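Local coordinates for putative iron binding protein (Bordetella pertussis Tohama I, PDB 1Y9U) that binds ferric iron through tyrosine side chains and probably serves iron uptake as a periplasmic solute-binding protein, at residues 10-13 with 18-21; 104-109 with 293-298; 158-163 with 313-318; 181-186 with 218-223. One frame throughout, in Å; residues are numbered along the deposited sequence.

Interaction 1: 10-13 with 18-21; sequences LYTT and LIQP
Ile19 faces Leu10 and Thr12 across a wide backbone gap: the nearest alpha carbons, Thr12 CA and Ile19 CA, stand 9.7 Å apart, so side chains alone bridge strand residues 10-12 and the N-cap position of the following helix. One methyl does the work on the helix side. Ile19 CD1 meets Leu10 CD2 tip to tip at 3.7 Å, and the same methyl lies 4.1 Å from both Thr12 CG2 and Thr12 OG1. In Ile19, chi1 of 57° aims CG1 at the strand, and the extended second torsion (-180°) puts CD1 at the far end. On the strand, Leu10 and Thr12 are two residues apart and therefore present their side chains to the same face. Threonine suits its place because both branches border this methyl while OG1 is also hydrogen-bonded to the backbone N of Arg14 in the turn that follows. Leucine and isoleucine fill this buried layer with branched hydrocarbon. The contact belongs to the beta-alpha-beta unit made by strand 7-12, helix 20-30 and strand 33-38. Strand 7-12 pairs in parallel with strands 33-38 and 58-62, Leu10 and Thr12 both touch Met60 of the latter, and Ile19 also packs on Tyr270 of helix 264-273.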
loop_
_atom_site.group_PDB
_atom_site.type_symbol
_atom_site.label_atom_id
_atom_site.label_comp_id
_atom_site.label_asym_id
_atom_site.label_seq_id
_atom_site.Cartn_x
_atom_site.Cartn_y
_atom_site.Cartn_z
ATOM N N LEU A 10 -0.702 -21.153 -1.211
ATOM C CA LEU A 10 -0.652 -19.688 -1.290
ATOM C C LEU A 10 0.548 -19.264 -2.105
ATOM O O LEU A 10 1.672 -19.472 -1.679
ATOM C CB LEU A 10 -0.549 -19.105 0.111
ATOM C CG LEU A 10 -0.376 -17.573 0.195
ATOM C CD1 LEU A 10 -1.597 -16.840 -0.338
ATOM C CD2 LEU A 10 -0.073 -17.166 1.627
ATOM N N TYR A 11 0.304 -18.680 -3.267
ATOM C CA TYR A 11 1.372 -18.065 -4.055
ATOM C C TYR A 11 1.421 -16.595 -3.659
ATOM O O TYR A 11 0.434 -15.889 -3.830
ATOM C CB TYR A 11 1.084 -18.153 -5.555
ATOM C CG TYR A 11 1.351 -19.494 -6.229
ATOM C CD1 TYR A 11 1.131 -20.707 -5.579
ATOM C CD2 TYR A 11 1.799 -19.534 -7.539
ATOM C CE1 TYR A 11 1.364 -21.909 -6.223
ATOM C CE2 TYR A 11 2.028 -20.734 -8.179
ATOM C CZ TYR A 11 1.816 -21.904 -7.515
ATOM O OH TYR A 11 2.040 -23.093 -8.167
ATOM N N THR A 12 2.574 -16.140 -3.174
ATOM C CA THR A 12 2.703 -14.801 -2.599
ATOM C C THR A 12 3.967 -14.097 -3.034
ATOM O O THR A 12 5.034 -14.689 -3.035
ATOM C CB THR A 12 2.666 -14.872 -1.072
ATOM O OG1 THR A 12 2.946 -13.567 -0.523
ATOM C CG2 THR A 12 3.727 -15.848 -0.508
ATOM N N THR A 13 3.839 -12.815 -3.371
ATOM C CA THR A 13 5.001 -11.981 -3.657
ATOM C C THR A 13 5.472 -11.261 -2.399
ATOM O O THR A 13 6.470 -10.521 -2.433
ATOM C CB THR A 13 4.696 -10.958 -4.759
ATOM O OG1 THR A 13 3.788 -9.959 -4.260
ATOM C CG2 THR A 13 3.997 -11.592 -5.987
ATOM N N LEU A 18 6.604 -12.315 6.733
ATOM C CA LEU A 18 5.503 -11.414 7.101
ATOM C C LEU A 18 4.219 -12.168 7.467
ATOM O O LEU A 18 3.346 -11.632 8.160
ATOM C CB LEU A 18 5.176 -10.466 5.935
ATOM C CG LEU A 18 6.255 -9.462 5.509
ATOM C CD1 LEU A 18 5.816 -8.772 4.230
ATOM C CD2 LEU A 18 6.553 -8.443 6.613
ATOM N N ILE A 19 4.099 -13.400 6.992
ATOM C CA ILE A 19 2.844 -14.139 7.104
ATOM C C ILE A 19 2.961 -15.536 7.712
ATOM O O ILE A 19 1.947 -16.149 7.965
ATOM C CB ILE A 19 2.167 -14.249 5.726
ATOM C CG1 ILE A 19 3.102 -14.915 4.706
ATOM C CG2 ILE A 19 1.714 -12.860 5.263
ATOM C CD1 ILE A 19 2.510 -15.053 3.320
ATOM N N GLN A 20 4.161 -16.063 7.955
ATOM C CA GLN A 20 4.234 -17.477 8.346
ATOM C C GLN A 20 3.545 -17.769 9.676
ATOM O O GLN A 20 2.834 -18.755 9.777
ATOM C CB GLN A 20 5.676 -18.017 8.325
ATOM C CG GLN A 20 5.760 -19.568 8.267
ATOM C CD GLN A 20 5.065 -20.168 7.050
ATOM O OE1 GLN A 20 5.330 -19.761 5.921
ATOM N NE2 GLN A 20 4.153 -21.114 7.279
ATOM N N PRO A 21 3.744 -16.952 10.705
ATOM C CA PRO A 21 3.041 -17.193 11.966
ATOM C C PRO A 21 1.516 -17.267 11.812
ATOM O O PRO A 21 0.909 -18.191 12.347
ATOM C CB PRO A 21 3.484 -16.019 12.838
ATOM C CG PRO A 21 4.858 -15.688 12.303
ATOM C CD PRO A 21 4.695 -15.821 10.819
#

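Interaction 2: 104-109 with 293-298; sequences LRDRVL and GPLKVD
Leu104 and Asp106 of strand 100-112 look across to Leu295 and Val297 in an irregular segment, with the backbones well separated: the closest alpha carbons, Asp106 CA and Val297 CA, are 8.4 Å apart. Leu104 sends CD1 tip to tip against Val297, coming within 3.8 Å of its CG2. Its CG lies anti to the carbonyl carbon (chi1 -47°), and the second torsion is fully extended, which carries CD1 out to the loop. The same methyl is 4.3 Å from Leu295 CD2, so a single leucine branch touches both loop residues. Leu295 points at the strand, while Val297 is turned aside and touches with CG2; Lys296 between them is exposed, as befits a charged side chain.

Strand 100-112 pairs with strands 193-197, 220-223, 237-245 and 277-278, and is probably a crossover strand between the two lobes of this periplasmic-binding-protein fold. The loop against it links helix 287-291 to helix 303-318. Gly293, with positive phi (90°), is where the chain leaves the first of these helices, a conformation that favours glycine.

Asp106 adds a polar element at the edge of the apolar patch. Its OD2 approaches Leu295 CD1 at 4.2 Å, but its charge is met by Arg224, whose NE forms a salt bridge with OD2. Arg224 also hydrogen-bonds through NH1 to Gly293 O and touches Leu295, so one arginine ties the strand's carboxylate to the loop. The Asp106 side chain is about 6 Å from that of Tyr199, which is known to bind iron, though none is bound here.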
loop_
_atom_site.group_PDB
_atom_site.type_symbol
_atom_site.label_atom_id
_atom_site.label_comp_id
_atom_site.label_asym_id
_atom_site.label_seq_id
_atom_site.Cartn_x
_atom_site.Cartn_y
_atom_site.Cartn_z
ATOM N N LEU A 104 -3.813 -1.699 4.152
ATOM C CA LEU A 104 -3.746 -0.375 3.539
ATOM C C LEU A 104 -2.360 0.209 3.717
ATOM O O LEU A 104 -1.776 0.120 4.805
ATOM C CB LEU A 104 -4.768 0.587 4.143
ATOM C CG LEU A 104 -6.186 0.035 4.281
ATOM C CD1 LEU A 104 -7.093 1.095 4.887
ATOM C CD2 LEU A 104 -6.730 -0.460 2.955
ATOM N N ARG A 105 -1.874 0.855 2.660
ATOM C CA ARG A 105 -0.549 1.476 2.583
ATOM C C ARG A 105 -0.741 2.941 2.225
ATOM O O ARG A 105 -0.740 3.311 1.058
ATOM C CB ARG A 105 0.243 0.730 1.529
ATOM C CG ARG A 105 0.570 -0.700 1.982
ATOM C CD ARG A 105 0.936 -1.632 0.871
ATOM N NE ARG A 105 2.074 -1.188 0.081
ATOM C CZ ARG A 105 3.342 -1.520 0.301
ATOM N NH1 ARG A 105 3.717 -2.304 1.295
ATOM N NH2 ARG A 105 4.262 -1.054 -0.513
ATOM N N ASP A 106 -0.915 3.753 3.256
ATOM C CA ASP A 106 -1.187 5.167 3.124
ATOM C C ASP A 106 0.057 5.967 2.870
ATOM O O ASP A 106 1.111 5.737 3.487
ATOM C CB ASP A 106 -1.986 5.742 4.305
ATOM C CG ASP A 106 -1.415 5.443 5.669
ATOM O OD1 ASP A 106 -1.011 4.296 5.949
ATOM O OD2 ASP A 106 -1.436 6.308 6.541
ATOM N N ARG A 107 -0.076 6.907 1.947
ATOM C CA ARG A 107 1.029 7.763 1.565
ATOM C C ARG A 107 0.812 9.116 2.223
ATOM O O ARG A 107 -0.179 9.781 1.971
ATOM C CB ARG A 107 1.154 7.858 0.050
ATOM C CG ARG A 107 2.454 8.478 -0.410
ATOM C CD ARG A 107 2.933 7.936 -1.773
ATOM N NE ARG A 107 4.278 8.347 -2.173
ATOM C CZ ARG A 107 5.388 7.825 -1.666
ATOM N NH1 ARG A 107 5.338 6.909 -0.715
ATOM N NH2 ARG A 107 6.562 8.225 -2.119
ATOM N N VAL A 108 1.714 9.457 3.141
ATOM C CA VAL A 108 1.514 10.546 4.080
ATOM C C VAL A 108 2.632 11.585 3.973
ATOM O O VAL A 108 3.518 11.484 3.139
ATOM C CB VAL A 108 1.382 9.976 5.517
ATOM C CG1 VAL A 108 0.253 8.917 5.593
ATOM C CG2 VAL A 108 2.682 9.366 6.000
ATOM N N LEU A 109 2.574 12.593 4.840
ATOM C CA LEU A 109 3.577 13.633 4.911
ATOM C C LEU A 109 4.438 13.406 6.141
ATOM O O LEU A 109 3.937 13.378 7.260
ATOM C CB LEU A 109 2.912 15.002 4.996
ATOM C CG LEU A 109 3.813 16.199 4.678
ATOM C CD1 LEU A 109 4.172 16.273 3.182
ATOM C CD2 LEU A 109 3.177 17.497 5.140
ATOM N N GLY A 293 -2.866 9.002 14.665
ATOM C CA GLY A 293 -4.181 9.603 14.831
ATOM C C GLY A 293 -5.192 8.961 13.908
ATOM O O GLY A 293 -4.908 7.971 13.261
ATOM N N PRO A 294 -6.388 9.524 13.835
ATOM C CA PRO A 294 -7.466 8.907 13.067
ATOM C C PRO A 294 -7.161 8.906 11.565
ATOM O O PRO A 294 -6.684 9.895 11.012
ATOM C CB PRO A 294 -8.664 9.813 13.394
ATOM C CG PRO A 294 -8.064 11.094 13.739
ATOM C CD PRO A 294 -6.816 10.775 14.481
ATOM N N LEU A 295 -7.397 7.768 10.927
ATOM C CA LEU A 295 -7.251 7.618 9.487
ATOM C C LEU A 295 -8.609 7.766 8.809
ATOM O O LEU A 295 -9.545 7.057 9.151
ATOM C CB LEU A 295 -6.655 6.244 9.145
ATOM C CG LEU A 295 -6.578 5.868 7.657
ATOM C CD1 LEU A 295 -5.641 6.763 6.889
ATOM C CD2 LEU A 295 -6.166 4.407 7.491
ATOM N N LYS A 296 -8.701 8.698 7.877
ATOM C CA LYS A 296 -9.829 8.824 6.968
ATOM C C LYS A 296 -9.317 8.326 5.629
ATOM O O LYS A 296 -8.401 8.903 5.048
ATOM C CB LYS A 296 -10.307 10.285 6.873
ATOM C CG LYS A 296 -11.563 10.512 6.058
ATOM C CD LYS A 296 -12.777 9.762 6.591
ATOM C CE LYS A 296 -14.108 10.385 6.133
ATOM N NZ LYS A 296 -15.057 9.362 5.566
ATOM N N VAL A 297 -9.883 7.229 5.160
ATOM C CA VAL A 297 -9.462 6.615 3.909
ATOM C C VAL A 297 -10.219 7.241 2.749
ATOM O O VAL A 297 -11.431 7.404 2.814
ATOM C CB VAL A 297 -9.716 5.087 3.917
ATOM C CG1 VAL A 297 -9.349 4.470 2.604
ATOM C CG2 VAL A 297 -8.985 4.421 5.068
ATOM N N ASP A 298 -9.499 7.608 1.692
ATOM C CA ASP A 298 -10.123 8.106 0.476
ATOM C C ASP A 298 -11.251 7.170 0.054
ATOM O O ASP A 298 -11.047 5.960 -0.036
ATOM C CB ASP A 298 -9.033 8.221 -0.586
ATOM C CG ASP A 298 -9.458 8.957 -1.815
ATOM O OD1 ASP A 298 -10.642 9.349 -1.962
ATOM O OD2 ASP A 298 -8.619 9.169 -2.714
#

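Interaction 3: 158-163 with 313-318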
loop_
_atom_site.group_PDB
_atom_site.type_symbol
_atom_site.label_atom_id
_atom_site.label_comp_id
_atom_site.label_asym_id
_atom_site.label_seq_id
_atom_site.Cartn_x
_atom_site.Cartn_y
_atom_site.Cartn_z
ATOM N N GLU A 158 -5.267 18.590 -15.714
ATOM C CA GLU A 158 -4.724 19.944 -15.725
ATOM C C GLU A 158 -4.276 20.310 -14.315
ATOM O O GLU A 158 -3.154 20.784 -14.133
ATOM C CB GLU A 158 -5.763 20.965 -16.244
ATOM C CG GLU A 158 -5.443 22.424 -15.910
ATOM C CD GLU A 158 -6.164 23.464 -16.765
ATOM O OE1 GLU A 158 -5.546 24.532 -17.024
ATOM O OE2 GLU A 158 -7.338 23.239 -17.139
ATOM N N ALA A 159 -5.132 20.052 -13.327
ATOM C CA ALA A 159 -4.795 20.381 -11.954
ATOM C C ALA A 159 -3.615 19.518 -11.510
ATOM O O ALA A 159 -2.731 19.989 -10.812
ATOM C CB ALA A 159 -5.968 20.160 -11.031
ATOM N N THR A 160 -3.598 18.259 -11.931
ATOM C CA THR A 160 -2.548 17.329 -11.514
ATOM C C THR A 160 -1.195 17.734 -12.093
ATOM O O THR A 160 -0.170 17.698 -11.402
ATOM C CB THR A 160 -2.903 15.899 -11.901
ATOM O OG1 THR A 160 -4.104 15.523 -11.225
ATOM C CG2 THR A 160 -1.823 14.913 -11.415
ATOM N N GLU A 161 -1.181 18.166 -13.348
ATOM C CA GLU A 161 0.046 18.634 -13.959
ATOM C C GLU A 161 0.607 19.865 -13.240
ATOM O O GLU A 161 1.819 19.964 -12.991
ATOM C CB GLU A 161 -0.195 18.959 -15.439
ATOM C CG GLU A 161 1.043 19.454 -16.130
ATOM C CD GLU A 161 0.853 19.777 -17.574
ATOM O OE1 GLU A 161 1.710 20.542 -18.089
ATOM O OE2 GLU A 161 -0.123 19.264 -18.189
ATOM N N LYS A 162 -0.273 20.791 -12.892
ATOM C CA LYS A 162 0.138 21.996 -12.189
ATOM C C LYS A 162 0.715 21.642 -10.824
ATOM O O LYS A 162 1.714 22.204 -10.422
ATOM C CB LYS A 162 -1.044 22.963 -12.053
ATOM C CG LYS A 162 -0.828 24.131 -11.105
ATOM C CD LYS A 162 -1.881 25.231 -11.318
ATOM C CE LYS A 162 -1.315 26.554 -10.906
ATOM N NZ LYS A 162 -0.634 27.287 -12.021
ATOM N N TRP A 163 0.081 20.693 -10.127
ATOM C CA TRP A 163 0.610 20.196 -8.859
ATOM C C TRP A 163 2.000 19.615 -9.035
ATOM O O TRP A 163 2.910 19.949 -8.292
ATOM C CB TRP A 163 -0.337 19.154 -8.283
ATOM C CG TRP A 163 0.061 18.648 -6.932
ATOM C CD1 TRP A 163 -0.121 19.286 -5.760
ATOM C CD2 TRP A 163 0.739 17.420 -6.629
ATOM N NE1 TRP A 163 0.378 18.538 -4.724
ATOM C CE2 TRP A 163 0.898 17.374 -5.230
ATOM C CE3 TRP A 163 1.187 16.343 -7.398
ATOM C CZ2 TRP A 163 1.496 16.290 -4.578
ATOM C CZ3 TRP A 163 1.796 15.273 -6.753
ATOM C CH2 TRP A 163 1.933 15.260 -5.357
ATOM N N SER A 313 1.925 8.293 -15.040
ATOM C CA SER A 313 3.326 8.116 -15.356
ATOM C C SER A 313 3.746 9.053 -16.500
ATOM O O SER A 313 4.843 9.633 -16.506
ATOM C CB SER A 313 3.634 6.664 -15.744
ATOM O OG SER A 313 4.976 6.497 -16.143
ATOM N N GLU A 314 2.863 9.181 -17.480
ATOM C CA GLU A 314 3.169 10.026 -18.628
ATOM C C GLU A 314 3.192 11.496 -18.212
ATOM O O GLU A 314 4.018 12.257 -18.735
ATOM C CB GLU A 314 2.243 9.702 -19.809
ATOM C CG GLU A 314 2.647 8.366 -20.427
ATOM C CD GLU A 314 1.630 7.711 -21.361
ATOM O OE1 GLU A 314 0.558 8.292 -21.636
ATOM O OE2 GLU A 314 1.935 6.586 -21.826
ATOM N N LEU A 315 2.342 11.896 -17.263
ATOM C CA LEU A 315 2.361 13.276 -16.759
ATOM C C LEU A 315 3.658 13.559 -15.986
ATOM O O LEU A 315 4.268 14.611 -16.113
ATOM C CB LEU A 315 1.159 13.570 -15.866
ATOM C CG LEU A 315 -0.125 14.168 -16.413
ATOM C CD1 LEU A 315 -1.003 14.545 -15.243
ATOM C CD2 LEU A 315 0.118 15.371 -17.325
ATOM N N VAL A 316 4.088 12.619 -15.162
ATOM C CA VAL A 316 5.332 12.760 -14.438
ATOM C C VAL A 316 6.498 12.987 -15.405
ATOM O O VAL A 316 7.344 13.858 -15.183
ATOM C CB VAL A 316 5.555 11.518 -13.529
ATOM C CG1 VAL A 316 6.992 11.460 -12.997
ATOM C CG2 VAL A 316 4.547 11.489 -12.371
ATOM N N ASP A 317 6.504 12.242 -16.508
ATOM C CA ASP A 317 7.545 12.390 -17.524
ATOM C C ASP A 317 7.445 13.722 -18.285
ATOM O O ASP A 317 8.476 14.358 -18.544
ATOM C CB ASP A 317 7.518 11.225 -18.504
ATOM C CG ASP A 317 8.785 11.098 -19.270
ATOM O OD1 ASP A 317 9.872 10.954 -18.654
ATOM O OD2 ASP A 317 8.781 11.114 -20.509
ATOM N N LYS A 318 6.218 14.153 -18.574
ATOM C CA LYS A 318 5.970 15.422 -19.268
ATOM C C LYS A 318 6.615 16.575 -18.533
ATOM O O LYS A 318 7.249 17.435 -19.127
ATOM C CB LYS A 318 4.463 15.673 -19.384
ATOM C CG LYS A 318 4.081 16.975 -20.128
ATOM C CD LYS A 318 2.592 17.246 -20.112
ATOM C CE LYS A 318 2.246 18.458 -20.983
ATOM N NZ LYS A 318 0.821 18.790 -20.893
HETATM O O HOH W 1 0.942 22.132 -20.210
#
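Two helices, 157-170 and 303-318, pack here far from the iron site, their segments crossing at -45° with axes 9.9 Å apart at closest approach. Leu315 fills the space between them with its two methyls divided over neighbouring residues: CD1 lies 3.9 Å from Thr160 CG2, and CD2 lies alongside the Glu161 chain, 4.1 Å from its CB and 4.0 Å from its OE2. Leu315 runs across Thr160. Threonine fits this buried position because OG1 stands beside the backbone N (chi1 -62°), which leaves CG2 anti to N and facing the leucine, while OG1 hydrogen-bonds Gly156 O one helical turn earlier.

Helix 303-318 comes last among the helices of the chain, and it returns to lie against a helix some 150 residues earlier in sequence. Thr160 also packs on Val148, Met151 and Ile152 of helix 142-155, so the apolar side of the contact continues into that helix.

Toward the surface the chemistry becomes ionic. Lys318 NZ donates to Glu161 OE2 at 2.9 Å in a salt bridge, meeting the oxygen on its syn side but 32° out of the carboxylate plane. Both long side chains are extended and cross at about a right angle. A water donates to Glu161 OE1 at 2.8 Å and weakly accepts from Lys318 NZ, and Arg165 forms a second salt bridge to OE1, so both carboxylate oxygens are engaged by positive charge.

Interaction 4: 181-186 with 218-223; sequences DVARDI and DAIKVV
Apolar contacts join Ala183 and Ile186 of helix 179-187 to Ile220 at the start of strand 220-223. The two methyl ends of Ile220 are shared out along the helix: CD1 lies 4.0 Å from Ala183 CB, and CG2 lies 3.9 Å from Ile186 CG2. Since Ala183 and Ile186 are three residues apart, they follow one another along one side of the helix, and the strand isoleucine spans both. Its CG1 sits between the backbone N and the carbonyl carbon (chi1 64°), which sends CD1 toward the alanine while CG2 meets Ile186. The isoleucines lie roughly perpendicular. Alanine suits the point of closest backbone approach, where Ala183 CA and Ile220 CA are 6.6 Å apart. A looser contact brings Ile186 CG2 to 4.4 Å from Ala219 O.

None of the ionic interactions crosses to the strand. Arg184, pointing away from the strand, grips Asp185 side-on: NE bonds to OD1 at 2.9 Å, meeting it from above the carboxylate plane, and NH2 bonds to OD2 at 3.3 Å, nearly straight at 172°. Asp181 OD1 stands over one guanidinium face, 3.2 Å from Arg184 NH1, a contact of charges alone. Arg173 makes a further salt bridge to Asp185 OD2, so Asp185 is paired with two arginines.

Around the contact, strand 100-112 supplies Tyr110, which touches both Ile186 and Ile220. Helix 198-206, which carries the iron-binding Tyr199 and Tyr200, packs Met204 on Ala183 and Val201 on Ile220, while Trp216 of helix 212-218 lies against Ala183.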
loop_
_atom_site.group_PDB
_atom_site.type_symbol
_atom_site.label_atom_id
_atom_site.label_comp_id
_atom_site.label_asym_id
_atom_site.label_seq_id
_atom_site.Cartn_x
_atom_site.Cartn_y
_atom_site.Cartn_z
ATOM N N ASP A 181 14.706 7.855 3.197
ATOM C CA ASP A 181 15.606 8.999 2.969
ATOM C C ASP A 181 14.932 10.344 3.223
ATOM O O ASP A 181 15.599 11.339 3.508
ATOM C CB ASP A 181 16.181 8.983 1.559
ATOM C CG ASP A 181 17.152 7.854 1.329
ATOM O OD1 ASP A 181 17.866 7.417 2.285
ATOM O OD2 ASP A 181 17.285 7.390 0.186
ATOM N N VAL A 182 13.626 10.400 3.085
ATOM C CA VAL A 182 12.890 11.610 3.440
ATOM C C VAL A 182 13.109 11.933 4.907
ATOM O O VAL A 182 13.364 13.083 5.264
ATOM C CB VAL A 182 11.393 11.485 3.107
ATOM C CG1 VAL A 182 10.609 12.675 3.627
ATOM C CG2 VAL A 182 11.186 11.296 1.605
ATOM N N ALA A 183 12.976 10.925 5.777
ATOM C CA ALA A 183 13.201 11.129 7.211
ATOM C C ALA A 183 14.661 11.494 7.516
ATOM O O ALA A 183 14.949 12.412 8.293
ATOM C CB ALA A 183 12.787 9.886 7.981
ATOM N N ARG A 184 15.584 10.799 6.864
ATOM C CA ARG A 184 17.010 11.111 6.981
ATOM C C ARG A 184 17.271 12.586 6.675
ATOM O O ARG A 184 17.993 13.273 7.408
ATOM C CB ARG A 184 17.813 10.253 6.018
ATOM C CG ARG A 184 19.302 10.526 6.038
ATOM C CD ARG A 184 20.011 9.929 4.875
ATOM N NE ARG A 184 19.612 10.583 3.637
ATOM C CZ ARG A 184 19.926 10.170 2.425
ATOM N NH1 ARG A 184 20.655 9.069 2.245
ATOM N NH2 ARG A 184 19.505 10.879 1.385
ATOM N N ASP A 185 16.662 13.069 5.599
ATOM C CA ASP A 185 16.972 14.416 5.119
ATOM C C ASP A 185 16.227 15.494 5.889
ATOM O O ASP A 185 16.689 16.623 5.984
ATOM C CB ASP A 185 16.713 14.495 3.625
ATOM C CG ASP A 185 17.743 13.728 2.812
ATOM O OD1 ASP A 185 18.822 13.330 3.367
ATOM O OD2 ASP A 185 17.551 13.520 1.599
ATOM N N ILE A 186 15.101 15.161 6.495
ATOM C CA ILE A 186 14.481 16.080 7.443
ATOM C C ILE A 186 15.367 16.215 8.687
ATOM O O ILE A 186 15.621 17.344 9.164
ATOM C CB ILE A 186 13.039 15.631 7.800
ATOM C CG1 ILE A 186 12.122 15.809 6.590
ATOM C CG2 ILE A 186 12.525 16.442 8.988
ATOM C CD1 ILE A 186 10.760 15.129 6.709
ATOM N N ASP A 218 12.760 9.392 15.214
ATOM C CA ASP A 218 12.561 10.367 16.276
ATOM C C ASP A 218 12.520 11.797 15.722
ATOM O O ASP A 218 11.964 12.691 16.375
ATOM C CB ASP A 218 13.664 10.288 17.328
ATOM C CG ASP A 218 13.471 9.199 18.332
ATOM O OD1 ASP A 218 12.504 8.402 18.274
ATOM O OD2 ASP A 218 14.300 9.075 19.270
ATOM N N ALA A 219 13.100 12.023 14.543
ATOM C CA ALA A 219 13.203 13.362 13.983
ATOM C C ALA A 219 11.901 13.882 13.380
ATOM O O ALA A 219 11.804 15.082 13.106
ATOM C CB ALA A 219 14.263 13.377 12.919
ATOM N N ILE A 220 10.923 12.997 13.154
ATOM C CA ILE A 220 9.742 13.304 12.376
ATOM C C ILE A 220 8.460 12.952 13.109
ATOM O O ILE A 220 8.424 12.178 14.063
ATOM C CB ILE A 220 9.756 12.589 10.979
ATOM C CG1 ILE A 220 9.713 11.057 11.092
ATOM C CG2 ILE A 220 10.977 13.027 10.185
ATOM C CD1 ILE A 220 9.246 10.379 9.813
ATOM N N LYS A 221 7.390 13.531 12.606
ATOM C CA LYS A 221 6.038 13.132 12.906
ATOM C C LYS A 221 5.294 12.919 11.588
ATOM O O LYS A 221 5.742 13.352 10.521
ATOM C CB LYS A 221 5.310 14.177 13.750
ATOM C CG LYS A 221 5.134 15.541 13.087
ATOM C CD LYS A 221 4.528 16.577 14.034
ATOM C CE LYS A 221 4.561 17.925 13.395
ATOM N NZ LYS A 221 4.037 18.970 14.319
ATOM N N VAL A 222 4.164 12.240 11.674
ATOM C CA VAL A 222 3.308 11.995 10.527
ATOM C C VAL A 222 2.107 12.938 10.549
ATOM O O VAL A 222 1.424 13.094 11.569
ATOM C CB VAL A 222 2.824 10.530 10.513
ATOM C CG1 VAL A 222 1.666 10.319 9.555
ATOM C CG2 VAL A 222 3.968 9.606 10.164
ATOM N N VAL A 223 1.851 13.548 9.402
ATOM C CA VAL A 223 0.577 14.203 9.130
ATOM C C VAL A 223 0.011 13.494 7.903
ATOM O O VAL A 223 0.694 13.388 6.886
ATOM C CB VAL A 223 0.747 15.719 8.878
ATOM C CG1 VAL A 223 -0.553 16.346 8.432
ATOM C CG2 VAL A 223 1.240 16.392 10.134
#

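In the fold
Interactions 1 and 4 are buried and mainly apolar, without hydrogen bonds or salt bridges between their segments. Each meets a strand of the same mixed sheet, interaction 1 with the residue just before a helix, interaction 4 with the body of one, though their centres are 30 Å apart. Interaction 2 reaches that sheet too, but a loop replaces the helix, and the contact is only partly buried, with a carboxylate at its margin. It adjoins interaction 4 directly: Leu109 N and Val223 O, 2.9 Å apart, probably hydrogen-bond between neighbouring strands. Interaction 3 stands apart, joining two helices about 22 Å from the chain's centre, and it alone has a salt bridge between its segments, in keeping with its partly exposed position.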